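Long-range contact in inactive glucansucrase (Lactobacillus reuteri, PDB 5JBD), which is an inactive member of the glucansucrase family, a large calcium-binding protein built around a TIM-type barrel of glycosyl hydrolase family 70: residues P461-Y475 with H650-T664. Residues are numbered along the deposited sequence; the frame is centred on the assembly and turned at random.
Sequences PQVYYGDLYNETAQY and HMIYEDFSLFQPEPT
The Y653 ring packs obliquely against the backbone from V463 to Y465, and L468 closes in obliquely with CD1 3.8 Å from Y653 CE1. With chi1 at -179°, the Y653 side chain extends opposite its own amide nitrogen, and the phenol OH reaches the edge of the Y465 ring, 3.4 Å from Y465 CD1. A water joins Y653 OH to the hydroxyl of Y475. That tyrosine sets CE1 against one face of the Y465 ring, while Y475 OH donates to D655 O at 2.6 Å. The Y465 and Y475 rings lie beyond the C-terminal ends of two neighbouring parallel strands, 461-464 and 652-654, which belong to the eight-stranded parallel sheet of the TIM-type barrel. Four backbone bonds fix their register, the straightest being E654 N to V463 O at 2.9 Å. On the face that carries Q462, I652 and Y464, the E654 carboxylate leans across Y464 with its plane 60° from the ring, and its OE2 bonds H392. Farther along, E471 OE2 accepts two hydroxyls: S657 OG, 2.7 Å away on the anti side, and Y464 OH from above the carboxylate plane. R395 forms a salt bridge with the other oxygen, E471 OE1. At the far end the Q474 amide bonds at both its atoms, NE2 giving a nearly straight bond (170°) to E662 O and OE1 accepting from T664 N, 3.2 Å away and above the amide's carbonyl plane.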
loop_
_atom_site.group_PDB
_atom_site.type_symbol
_atom_site.label_atom_id
_atom_site.label_comp_id
_atom_site.label_asym_id
_atom_site.label_seq_id
_atom_site.Cartn_x
_atom_site.Cartn_y
_atom_site.Cartn_z
ATOM N N PRO A 461 -10.635 -6.238 17.207
ATOM C CA PRO A 461 -10.962 -6.795 15.898
ATOM C C PRO A 461 -11.246 -5.709 14.870
ATOM O O PRO A 461 -11.778 -4.643 15.233
ATOM C CB PRO A 461 -12.221 -7.591 16.172
ATOM C CG PRO A 461 -12.905 -6.829 17.253
ATOM C CD PRO A 461 -11.780 -6.343 18.134
ATOM N N GLN A 462 -10.890 -6.001 13.612
ATOM C CA GLN A 462 -11.111 -5.113 12.488
ATOM C C GLN A 462 -12.007 -5.803 11.454
ATOM O O GLN A 462 -11.634 -6.845 10.928
ATOM C CB GLN A 462 -9.766 -4.700 11.884
ATOM C CG GLN A 462 -9.793 -3.952 10.545
ATOM C CD GLN A 462 -9.287 -4.811 9.381
ATOM O OE1 GLN A 462 -8.109 -5.152 9.333
ATOM N NE2 GLN A 462 -10.173 -5.159 8.450
ATOM N N VAL A 463 -13.168 -5.198 11.183
ATOM C CA VAL A 463 -14.126 -5.667 10.174
ATOM C C VAL A 463 -13.787 -5.019 8.813
ATOM O O VAL A 463 -13.296 -3.877 8.773
ATOM C CB VAL A 463 -15.569 -5.325 10.604
ATOM C CG1 VAL A 463 -16.574 -5.741 9.533
ATOM C CG2 VAL A 463 -15.906 -5.970 11.943
ATOM N N TYR A 464 -14.021 -5.746 7.716
ATOM C CA TYR A 464 -13.697 -5.278 6.346
ATOM C C TYR A 464 -14.942 -4.816 5.594
ATOM O O TYR A 464 -15.925 -5.568 5.504
ATOM C CB TYR A 464 -13.043 -6.397 5.551
ATOM C CG TYR A 464 -12.631 -6.054 4.119
ATOM C CD1 TYR A 464 -11.847 -4.937 3.836
ATOM C CD2 TYR A 464 -13.009 -6.873 3.051
ATOM C CE1 TYR A 464 -11.456 -4.645 2.532
ATOM C CE2 TYR A 464 -12.618 -6.600 1.747
ATOM C CZ TYR A 464 -11.852 -5.476 1.487
ATOM O OH TYR A 464 -11.461 -5.213 0.192
ATOM N N TYR A 465 -14.878 -3.602 5.033
ATOM C CA TYR A 465 -15.941 -3.049 4.183
ATOM C C TYR A 465 -16.509 -4.055 3.177
ATOM O O TYR A 465 -17.736 -4.189 3.056
ATOM C CB TYR A 465 -15.441 -1.816 3.413
ATOM C CG TYR A 465 -16.347 -1.384 2.262
ATOM C CD1 TYR A 465 -17.636 -0.906 2.509
ATOM C CD2 TYR A 465 -15.913 -1.451 0.927
ATOM C CE1 TYR A 465 -18.478 -0.516 1.473
ATOM C CE2 TYR A 465 -16.745 -1.051 -0.118
ATOM C CZ TYR A 465 -18.023 -0.583 0.161
ATOM O OH TYR A 465 -18.867 -0.175 -0.848
ATOM N N GLY A 466 -15.620 -4.744 2.462
ATOM C CA GLY A 466 -16.030 -5.722 1.442
ATOM C C GLY A 466 -16.684 -7.024 1.917
ATOM O O GLY A 466 -17.124 -7.833 1.087
ATOM N N ASP A 467 -16.705 -7.265 3.233
ATOM C CA ASP A 467 -17.443 -8.382 3.808
ATOM C C ASP A 467 -18.864 -7.976 4.194
ATOM O O ASP A 467 -19.731 -8.844 4.344
ATOM C CB ASP A 467 -16.694 -8.971 5.020
ATOM C CG ASP A 467 -15.402 -9.689 4.623
ATOM O OD1 ASP A 467 -15.333 -10.206 3.487
ATOM O OD2 ASP A 467 -14.457 -9.745 5.452
ATOM N N LEU A 468 -19.123 -6.666 4.307
ATOM C CA LEU A 468 -20.490 -6.147 4.508
ATOM C C LEU A 468 -21.172 -5.705 3.210
ATOM O O LEU A 468 -22.390 -5.781 3.118
ATOM C CB LEU A 468 -20.492 -4.976 5.494
ATOM C CG LEU A 468 -19.994 -5.242 6.924
ATOM C CD1 LEU A 468 -20.214 -4.014 7.798
ATOM C CD2 LEU A 468 -20.684 -6.443 7.539
ATOM N N TYR A 469 -20.402 -5.259 2.217
ATOM C CA TYR A 469 -20.956 -4.713 0.974
ATOM C C TYR A 469 -20.229 -5.294 -0.232
ATOM O O TYR A 469 -19.037 -5.635 -0.139
ATOM C CB TYR A 469 -20.846 -3.173 0.975
ATOM C CG TYR A 469 -21.643 -2.552 2.104
ATOM C CD1 TYR A 469 -23.016 -2.285 1.956
ATOM C CD2 TYR A 469 -21.044 -2.277 3.342
ATOM C CE1 TYR A 469 -23.764 -1.752 3.007
ATOM C CE2 TYR A 469 -21.779 -1.741 4.393
ATOM C CZ TYR A 469 -23.127 -1.483 4.238
ATOM O OH TYR A 469 -23.852 -0.957 5.288
ATOM N N ASN A 470 -20.946 -5.395 -1.359
ATOM C CA ASN A 470 -20.319 -5.756 -2.635
ATOM C C ASN A 470 -19.419 -4.611 -3.060
ATOM O O ASN A 470 -19.886 -3.532 -3.428
ATOM C CB ASN A 470 -21.366 -6.062 -3.706
ATOM C CG ASN A 470 -22.152 -7.328 -3.415
ATOM O OD1 ASN A 470 -21.724 -8.185 -2.635
ATOM N ND2 ASN A 470 -23.311 -7.464 -4.065
ATOM N N GLU A 471 -18.113 -4.847 -2.981
ATOM C CA GLU A 471 -17.135 -3.761 -2.921
ATOM C C GLU A 471 -16.817 -3.096 -4.261
ATOM O O GLU A 471 -16.206 -2.029 -4.260
ATOM C CB GLU A 471 -15.856 -4.242 -2.226
ATOM C CG GLU A 471 -15.011 -5.246 -3.006
ATOM C CD GLU A 471 -14.110 -6.056 -2.066
ATOM O OE1 GLU A 471 -14.608 -7.000 -1.436
ATOM O OE2 GLU A 471 -12.917 -5.727 -1.941
ATOM N N THR A 472 -17.216 -3.713 -5.385
ATOM C CA THR A 472 -17.074 -3.076 -6.711
ATOM C C THR A 472 -18.288 -2.244 -7.131
ATOM O O THR A 472 -18.196 -1.524 -8.122
ATOM C CB THR A 472 -16.790 -4.096 -7.827
ATOM O OG1 THR A 472 -17.902 -4.978 -7.949
ATOM C CG2 THR A 472 -15.531 -4.900 -7.523
ATOM N N ALA A 473 -19.415 -2.331 -6.415
ATOM C CA ALA A 473 -20.556 -1.469 -6.707
ATOM C C ALA A 473 -20.309 -0.076 -6.122
ATOM O O ALA A 473 -19.310 0.159 -5.437
ATOM C CB ALA A 473 -21.847 -2.059 -6.156
ATOM N N GLN A 474 -21.213 0.855 -6.407
ATOM C CA GLN A 474 -21.152 2.175 -5.782
ATOM C C GLN A 474 -21.228 2.039 -4.248
ATOM O O GLN A 474 -21.768 1.052 -3.714
ATOM C CB GLN A 474 -22.254 3.093 -6.329
ATOM C CG GLN A 474 -22.019 3.523 -7.771
ATOM C CD GLN A 474 -20.820 4.427 -7.927
ATOM O OE1 GLN A 474 -20.740 5.479 -7.298
ATOM N NE2 GLN A 474 -19.884 4.036 -8.786
ATOM N N TYR A 475 -20.633 3.001 -3.552
ATOM C CA TYR A 475 -20.310 2.823 -2.131
ATOM C C TYR A 475 -21.536 2.547 -1.267
ATOM O O TYR A 475 -22.468 3.350 -1.217
ATOM C CB TYR A 475 -19.519 4.031 -1.584
ATOM C CG TYR A 475 -18.839 3.743 -0.253
ATOM C CD1 TYR A 475 -17.648 3.003 -0.195
ATOM C CD2 TYR A 475 -19.389 4.185 0.935
ATOM C CE1 TYR A 475 -17.024 2.731 1.017
ATOM C CE2 TYR A 475 -18.782 3.919 2.160
ATOM C CZ TYR A 475 -17.604 3.187 2.209
ATOM O OH TYR A 475 -17.021 2.940 3.447
ATOM N N HIS A 650 -13.003 -1.821 22.038
ATOM C CA HIS A 650 -12.894 -1.194 20.716
ATOM C C HIS A 650 -13.069 -2.198 19.579
ATOM O O HIS A 650 -12.829 -3.417 19.742
ATOM C CB HIS A 650 -11.550 -0.476 20.576
ATOM C CG HIS A 650 -11.397 0.666 21.530
ATOM N ND1 HIS A 650 -11.307 1.978 21.118
ATOM C CD2 HIS A 650 -11.381 0.697 22.885
ATOM C CE1 HIS A 650 -11.238 2.763 22.180
ATOM N NE2 HIS A 650 -11.285 2.013 23.261
ATOM N N MET A 651 -13.520 -1.668 18.449
ATOM C CA MET A 651 -13.633 -2.389 17.191
ATOM C C MET A 651 -13.364 -1.432 16.026
ATOM O O MET A 651 -13.972 -0.359 15.936
ATOM C CB MET A 651 -15.024 -3.019 17.040
ATOM C CG MET A 651 -15.249 -3.678 15.690
ATOM S SD MET A 651 -16.684 -4.765 15.669
ATOM C CE MET A 651 -17.975 -3.560 15.764
ATOM N N ILE A 652 -12.447 -1.854 15.157
ATOM C CA ILE A 652 -12.018 -1.109 13.993
ATOM C C ILE A 652 -12.873 -1.513 12.773
ATOM O O ILE A 652 -13.303 -2.659 12.669
ATOM C CB ILE A 652 -10.517 -1.354 13.701
ATOM C CG1 ILE A 652 -9.670 -0.790 14.853
ATOM C CG2 ILE A 652 -10.093 -0.707 12.378
ATOM C CD1 ILE A 652 -8.272 -1.363 14.926
ATOM N N TYR A 653 -13.122 -0.550 11.875
ATOM C CA TYR A 653 -13.778 -0.808 10.580
ATOM C C TYR A 653 -12.925 -0.258 9.439
ATOM O O TYR A 653 -12.627 0.940 9.421
ATOM C CB TYR A 653 -15.153 -0.158 10.571
ATOM C CG TYR A 653 -15.959 -0.373 9.309
ATOM C CD1 TYR A 653 -16.379 -1.647 8.936
ATOM C CD2 TYR A 653 -16.336 0.701 8.502
ATOM C CE1 TYR A 653 -17.149 -1.852 7.792
ATOM C CE2 TYR A 653 -17.090 0.510 7.341
ATOM C CZ TYR A 653 -17.509 -0.763 6.994
ATOM O OH TYR A 653 -18.264 -0.953 5.859
ATOM N N GLU A 654 -12.486 -1.138 8.534
ATOM C CA GLU A 654 -11.749 -0.734 7.338
ATOM C C GLU A 654 -12.788 -0.243 6.332
ATOM O O GLU A 654 -13.632 -1.023 5.901
ATOM C CB GLU A 654 -10.921 -1.886 6.718
ATOM C CG GLU A 654 -10.175 -1.428 5.464
ATOM C CD GLU A 654 -9.168 -2.415 4.894
ATOM O OE1 GLU A 654 -9.167 -3.598 5.247
ATOM O OE2 GLU A 654 -8.360 -1.977 4.056
ATOM N N ASP A 655 -12.713 1.027 5.955
ATOM C CA ASP A 655 -13.812 1.668 5.199
ATOM C C ASP A 655 -13.741 1.566 3.673
ATOM O O ASP A 655 -14.590 2.134 2.988
ATOM C CB ASP A 655 -13.965 3.137 5.630
ATOM C CG ASP A 655 -13.122 4.108 4.824
ATOM O OD1 ASP A 655 -12.092 3.722 4.219
ATOM O OD2 ASP A 655 -13.515 5.302 4.811
ATOM N N PHE A 656 -12.738 0.881 3.134
ATOM C CA PHE A 656 -12.518 0.898 1.690
ATOM C C PHE A 656 -12.061 -0.435 1.134
ATOM O O PHE A 656 -11.657 -1.344 1.885
ATOM C CB PHE A 656 -11.485 1.968 1.327
ATOM C CG PHE A 656 -10.059 1.615 1.677
ATOM C CD1 PHE A 656 -9.598 1.737 2.979
ATOM C CD2 PHE A 656 -9.166 1.196 0.691
ATOM C CE1 PHE A 656 -8.280 1.425 3.304
ATOM C CE2 PHE A 656 -7.852 0.877 1.009
ATOM C CZ PHE A 656 -7.405 1.001 2.320
ATOM N N SER A 657 -12.112 -0.510 -0.197
ATOM C CA SER A 657 -11.519 -1.589 -0.985
ATOM C C SER A 657 -10.667 -0.957 -2.084
ATOM O O SER A 657 -10.995 0.125 -2.578
ATOM C CB SER A 657 -12.630 -2.443 -1.635
ATOM O OG SER A 657 -12.115 -3.285 -2.674
ATOM N N LEU A 658 -9.616 -1.648 -2.513
ATOM C CA LEU A 658 -8.871 -1.238 -3.701
ATOM C C LEU A 658 -9.752 -1.217 -4.966
ATOM O O LEU A 658 -9.492 -0.436 -5.887
ATOM C CB LEU A 658 -7.678 -2.178 -3.948
ATOM C CG LEU A 658 -6.615 -2.303 -2.860
ATOM C CD1 LEU A 658 -5.504 -3.250 -3.299
ATOM C CD2 LEU A 658 -6.011 -0.948 -2.526
ATOM N N PHE A 659 -10.780 -2.059 -5.001
ATOM C CA PHE A 659 -11.648 -2.236 -6.177
ATOM C C PHE A 659 -12.924 -1.410 -6.102
ATOM O O PHE A 659 -13.862 -1.609 -6.880
ATOM C CB PHE A 659 -11.986 -3.715 -6.331
ATOM C CG PHE A 659 -10.772 -4.583 -6.430
ATOM C CD1 PHE A 659 -10.115 -4.744 -7.644
ATOM C CD2 PHE A 659 -10.263 -5.223 -5.298
ATOM C CE1 PHE A 659 -8.982 -5.533 -7.741
ATOM C CE2 PHE A 659 -9.128 -6.018 -5.387
ATOM C CZ PHE A 659 -8.486 -6.177 -6.610
ATOM N N GLN A 660 -12.942 -0.467 -5.171
ATOM C CA GLN A 660 -14.007 0.498 -5.052
ATOM C C GLN A 660 -14.010 1.312 -6.352
ATOM O O GLN A 660 -12.950 1.717 -6.817
ATOM C CB GLN A 660 -13.733 1.380 -3.834
ATOM C CG GLN A 660 -14.905 2.198 -3.348
ATOM C CD GLN A 660 -14.543 3.044 -2.145
ATOM O OE1 GLN A 660 -13.791 2.620 -1.254
ATOM N NE2 GLN A 660 -15.085 4.247 -2.107
ATOM N N PRO A 661 -15.185 1.506 -6.962
ATOM C CA PRO A 661 -15.237 2.241 -8.233
ATOM C C PRO A 661 -15.131 3.760 -8.053
ATOM O O PRO A 661 -15.361 4.273 -6.958
ATOM C CB PRO A 661 -16.625 1.889 -8.766
ATOM C CG PRO A 661 -17.455 1.771 -7.539
ATOM C CD PRO A 661 -16.533 1.113 -6.512
ATOM N N GLU A 662 -14.805 4.467 -9.134
ATOM C CA GLU A 662 -14.919 5.923 -9.147
ATOM C C GLU A 662 -16.408 6.265 -8.985
ATOM O O GLU A 662 -17.261 5.566 -9.537
ATOM C CB GLU A 662 -14.352 6.500 -10.446
ATOM C CG GLU A 662 -12.840 6.348 -10.593
ATOM C CD GLU A 662 -12.018 7.229 -9.647
ATOM O OE1 GLU A 662 -12.546 8.220 -9.089
ATOM O OE2 GLU A 662 -10.811 6.948 -9.478
ATOM N N PRO A 663 -16.735 7.291 -8.174
ATOM C CA PRO A 663 -18.147 7.595 -7.913
ATOM C C PRO A 663 -18.842 8.193 -9.137
ATOM O O PRO A 663 -18.250 8.993 -9.868
ATOM C CB PRO A 663 -18.091 8.618 -6.780
ATOM C CG PRO A 663 -16.791 9.305 -6.981
ATOM C CD PRO A 663 -15.843 8.271 -7.527
ATOM N N THR A 664 -20.095 7.820 -9.337
ATOM C CA THR A 664 -20.876 8.265 -10.500
ATOM C C THR A 664 -21.596 9.603 -10.271
ATOM O O THR A 664 -22.169 10.160 -11.209
ATOM C CB THR A 664 -21.900 7.185 -10.898
ATOM O OG1 THR A 664 -22.588 6.707 -9.730
ATOM C CG2 THR A 664 -21.189 6.021 -11.575
HETATM O O HOH W 1 -9.398 -4.530 -1.854
HETATM O O HOH W 2 -18.997 1.420 4.681
#